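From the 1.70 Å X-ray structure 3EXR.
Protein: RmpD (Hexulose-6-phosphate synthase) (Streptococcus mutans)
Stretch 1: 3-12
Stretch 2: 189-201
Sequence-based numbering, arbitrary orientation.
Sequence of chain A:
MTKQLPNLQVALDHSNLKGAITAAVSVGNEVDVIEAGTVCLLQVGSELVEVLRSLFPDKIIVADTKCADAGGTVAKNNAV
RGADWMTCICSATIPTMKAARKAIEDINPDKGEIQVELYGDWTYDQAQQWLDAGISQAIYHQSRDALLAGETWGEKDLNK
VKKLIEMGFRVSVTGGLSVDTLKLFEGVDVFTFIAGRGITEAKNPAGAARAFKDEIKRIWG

Stretch 1 3-12: KQLPNLQVAL
Stretch 2, residues 189-201: DVFTFIAGRGITE

Stretch 1 enters as an extended loop and becomes a strand at Asn7, which runs to Leu12. Stretch 2 supplies a parallel partner strand that includes Thr192 to Ala195, and then a short helix, 197-200. The N-to-C directions of the two strands differ by 31°, and their axes approach to 4.6 Å. Asn7 CA lies 4.3 Å from Thr192 CA, Leu8 CA 5.2 Å from Phe193 CA, Gln9 CA 4.6 Å from Ile194 CA, and Val10 CA 5.0 Å from Ala195 CA. Phi/psi on the partner strand are -146/138 at Thr192, -102/123 at Phe193, -103/110 at Ile194 and -103/164 at Ala195. The contact buries 706 Å², summed over both sides.

Lys3 is exposed, makes no contact and is modelled only to CB. Gln4 (phi/psi -133/164, chi1 p, chi2 t) starts sideways, but its amide end comes nearer, with NE2 3.8 Å from Phe191 CE1. One water accepts from Gln4 NE2 (2.9 Å) and donates to Leu5 O (2.7 Å) and Phe191 O (2.8 Å), tying the loop to stretch 2 before the strand pairing begins. Leu5 (-70/156, m, t) points away.

Pro6 (-54/142, C-gamma exo) is buried. Its CG lies 3.4 Å from Val190 O, and its CB meets the edge of the Phe193 ring, 3.7 Å from CE2. Phe193 has chi1 m and chi2 -81°. Pro6 has no NH to donate. Its CA lies 3.4 Å from Phe191 O, a CA-H...O contact.

The ladder starts at Asn7 (-76/150, chi1 m). Asn7 N donates to Phe191 O (3.0 Å), and Phe193 N donates to Asn7 O (2.9 Å). The side chain lies on the same face as Thr192 (chi1 m). Its OD1 is 3.2 Å from Thr192 OG1, at best a weak hydrogen bond, and sits over one face of the Phe191 ring, 3.7 Å from CZ. Phe191 has chi1 t and chi2 66°; its CA-CB bond points away, but the ring end comes nearer.

Leu8 (-101/122, t, p) turns to the other face, with Phe193, Val10 and Ala195. Its CD1 packs 4.2 Å from Ala195 CB and 4.2 Å from CD1 of Ile199 (m, t). This buried apolar side chain meets both the partner strand and the helix.

Gln9 (-116/140, t, t, chi3 -32°) continues the ladder: its N donates to Phe193 O (2.9 Å), and Ala195 N donates to its O (2.8 Å). Its CB lies 3.5 Å from Thr192 CG2, and NE2 passes 3.7 Å from Ile194 CD1. That buried amide nitrogen is hydrogen-bonded elsewhere in the structure.

Val10 (-112/126, p) brings CG2 to 3.6 Å from CG2 of Thr200 (p), whose CA-CB bond points toward stretch 1. Val10 CA approaches Ala195 O at 3.3 Å.

Ala11 (-90/134) closes the ladder, its N donating to Ala195 O (2.8 Å). Its small CB packs 3.9 Å from CG2 of Ile194 (m, t). A second water donates to Ala11 O (2.8 Å) and hydrogen-bonds with Thr200 OG1 (2.9 Å). Gly196 occupies the N-cap position, right before the helix; its CA is 3.8 Å from Ala11 O. Leu12 (-110/100, m, t) ends the stretch without contact.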

# COMPACT_ATOMS: atom_id res chain seq x y z
N LYS A 3 10.79 19.18 24.47
CA LYS A 3 11.54 17.91 24.25
C LYS A 3 10.83 16.73 24.91
O LYS A 3 10.35 16.83 26.05
CB LYS A 3 12.96 18.02 24.78
N GLN A 4 10.76 15.62 24.20
CA GLN A 4 10.22 14.39 24.76
C GLN A 4 11.16 13.23 24.44
O GLN A 4 12.02 13.33 23.57
CB GLN A 4 8.81 14.11 24.22
CG GLN A 4 8.71 14.08 22.71
CD GLN A 4 7.30 13.82 22.23
OE1 GLN A 4 6.36 14.46 22.71
NE2 GLN A 4 7.15 12.88 21.29
N LEU A 5 10.97 12.13 25.15
CA LEU A 5 11.71 10.92 24.89
C LEU A 5 11.26 10.28 23.57
O LEU A 5 10.12 10.50 23.12
CB LEU A 5 11.43 9.92 25.99
CG LEU A 5 12.02 10.15 27.39
CD1 LEU A 5 11.57 9.02 28.30
CD2 LEU A 5 13.52 10.20 27.31
N PRO A 6 12.12 9.47 22.95
CA PRO A 6 11.60 8.68 21.82
C PRO A 6 10.39 7.86 22.23
O PRO A 6 10.36 7.31 23.34
CB PRO A 6 12.77 7.75 21.47
CG PRO A 6 14.02 8.53 21.95
CD PRO A 6 13.55 9.23 23.21
N ASN A 7 9.41 7.75 21.32
CA ASN A 7 8.24 6.94 21.53
C ASN A 7 8.59 5.47 21.36
O ASN A 7 9.49 5.12 20.61
CB ASN A 7 7.17 7.27 20.49
CG ASN A 7 6.53 8.64 20.67
OD1 ASN A 7 6.35 9.37 19.68
ND2 ASN A 7 6.14 8.98 21.90
N LEU A 8 7.86 4.61 22.07
CA LEU A 8 7.79 3.21 21.78
C LEU A 8 6.46 2.97 21.05
O LEU A 8 5.39 3.25 21.59
CB LEU A 8 7.82 2.37 23.06
CG LEU A 8 7.55 0.87 22.83
CD1 LEU A 8 8.46 0.25 21.77
CD2 LEU A 8 7.64 0.10 24.11
N GLN A 9 6.57 2.42 19.85
CA GLN A 9 5.42 2.08 19.02
C GLN A 9 5.38 0.58 18.81
O GLN A 9 6.42 -0.04 18.60
CB GLN A 9 5.52 2.82 17.70
CG GLN A 9 4.52 2.42 16.66
CD GLN A 9 4.52 3.40 15.47
OE1 GLN A 9 4.76 4.58 15.66
NE2 GLN A 9 4.24 2.91 14.28
N VAL A 10 4.18 0.00 18.85
CA VAL A 10 4.00 -1.41 18.49
C VAL A 10 3.22 -1.52 17.18
O VAL A 10 2.15 -0.92 17.03
CB VAL A 10 3.29 -2.25 19.60
CG1 VAL A 10 1.86 -1.73 19.88
CG2 VAL A 10 3.23 -3.70 19.22
N ALA A 11 3.81 -2.24 16.24
CA ALA A 11 3.17 -2.56 14.97
C ALA A 11 2.41 -3.86 15.14
O ALA A 11 2.94 -4.85 15.66
CB ALA A 11 4.25 -2.73 13.88
N LEU A 12 1.18 -3.87 14.64
CA LEU A 12 0.33 -5.07 14.56
C LEU A 12 0.18 -5.49 13.10
O LEU A 12 -0.59 -4.89 12.33
CB LEU A 12 -1.04 -4.82 15.19
CG LEU A 12 -1.06 -4.05 16.51
CD1 LEU A 12 -2.44 -3.49 16.74
CD2 LEU A 12 -0.57 -4.95 17.64
N ASP A 189 18.77 11.36 17.52
CA ASP A 189 17.50 11.94 17.95
C ASP A 189 16.29 11.24 17.29
O ASP A 189 15.49 11.86 16.60
CB ASP A 189 17.52 13.44 17.62
CG ASP A 189 16.34 14.20 18.18
OD1 ASP A 189 15.89 13.88 19.30
OD2 ASP A 189 15.84 15.15 17.53
N VAL A 190 16.20 9.94 17.51
CA VAL A 190 15.12 9.10 16.96
C VAL A 190 13.80 9.57 17.56
O VAL A 190 13.69 9.73 18.78
CB VAL A 190 15.35 7.60 17.29
CG1 VAL A 190 14.13 6.75 16.92
CG2 VAL A 190 16.60 7.07 16.61
N PHE A 191 12.78 9.73 16.72
CA PHE A 191 11.46 10.19 17.18
C PHE A 191 10.64 9.06 17.79
O PHE A 191 10.03 9.24 18.84
CB PHE A 191 10.70 10.86 16.02
CG PHE A 191 9.25 11.17 16.33
CD1 PHE A 191 8.90 12.11 17.29
CD2 PHE A 191 8.23 10.54 15.62
CE1 PHE A 191 7.59 12.41 17.56
CE2 PHE A 191 6.89 10.85 15.90
CZ PHE A 191 6.58 11.78 16.87
N THR A 192 10.64 7.92 17.11
CA THR A 192 9.91 6.73 17.52
C THR A 192 10.66 5.48 17.15
O THR A 192 11.19 5.39 16.04
CB THR A 192 8.52 6.69 16.83
OG1 THR A 192 7.73 7.82 17.23
CG2 THR A 192 7.75 5.43 17.25
N PHE A 193 10.67 4.51 18.08
CA PHE A 193 11.17 3.15 17.80
C PHE A 193 9.94 2.24 17.59
O PHE A 193 9.09 2.16 18.47
CB PHE A 193 12.01 2.63 18.96
CG PHE A 193 13.35 3.30 19.06
CD1 PHE A 193 14.41 2.91 18.25
CD2 PHE A 193 13.55 4.36 19.94
CE1 PHE A 193 15.66 3.56 18.34
CE2 PHE A 193 14.79 4.99 20.04
CZ PHE A 193 15.83 4.59 19.24
N ILE A 194 9.85 1.57 16.44
CA ILE A 194 8.68 0.72 16.13
C ILE A 194 9.08 -0.74 16.32
O ILE A 194 9.88 -1.26 15.56
CB ILE A 194 8.21 0.91 14.68
CG1 ILE A 194 7.89 2.37 14.37
CG2 ILE A 194 7.01 0.01 14.42
CD1 ILE A 194 7.64 2.63 12.88
N ALA A 195 8.53 -1.36 17.36
CA ALA A 195 8.74 -2.77 17.63
C ALA A 195 7.50 -3.52 17.19
O ALA A 195 6.46 -2.92 16.94
CB ALA A 195 9.00 -2.99 19.12
N GLY A 196 7.63 -4.83 17.07
CA GLY A 196 6.53 -5.69 16.67
C GLY A 196 6.55 -7.01 17.45
O GLY A 196 6.33 -7.01 18.66
N ARG A 197 6.74 -8.10 16.73
CA ARG A 197 6.67 -9.45 17.30
C ARG A 197 7.68 -9.73 18.41
O ARG A 197 7.41 -10.50 19.32
CB ARG A 197 6.77 -10.49 16.18
CG ARG A 197 5.55 -10.48 15.23
CD ARG A 197 5.72 -11.46 14.08
NE ARG A 197 5.24 -12.80 14.43
CZ ARG A 197 5.67 -13.93 13.84
NH1 ARG A 197 6.58 -13.88 12.88
NH2 ARG A 197 5.17 -15.11 14.22
N GLY A 198 8.84 -9.08 18.35
CA GLY A 198 9.84 -9.18 19.42
C GLY A 198 9.24 -8.86 20.78
O GLY A 198 9.58 -9.51 21.78
N ILE A 199 8.35 -7.88 20.82
CA ILE A 199 7.64 -7.58 22.06
C ILE A 199 6.33 -8.36 22.23
O ILE A 199 6.04 -8.85 23.31
CB ILE A 199 7.43 -6.07 22.19
CG1 ILE A 199 8.77 -5.38 22.47
CG2 ILE A 199 6.48 -5.76 23.29
CD1 ILE A 199 8.67 -3.91 22.42
N THR A 200 5.52 -8.47 21.19
CA THR A 200 4.17 -9.03 21.38
C THR A 200 4.18 -10.55 21.50
O THR A 200 3.24 -11.11 22.03
CB THR A 200 3.19 -8.61 20.27
OG1 THR A 200 3.69 -9.06 19.01
CG2 THR A 200 3.04 -7.11 20.22
N GLU A 201 5.24 -11.19 21.03
CA GLU A 201 5.41 -12.66 21.19
C GLU A 201 6.30 -13.03 22.36
O GLU A 201 6.63 -14.21 22.53
CB GLU A 201 5.99 -13.27 19.91
CG GLU A 201 5.07 -13.19 18.72
CD GLU A 201 5.64 -13.84 17.48
OE1 GLU A 201 6.84 -14.20 17.41
OE2 GLU A 201 4.86 -13.99 16.53
O HOH W 1 9.62 11.43 20.61
O HOH W 2 2.90 -7.40 16.74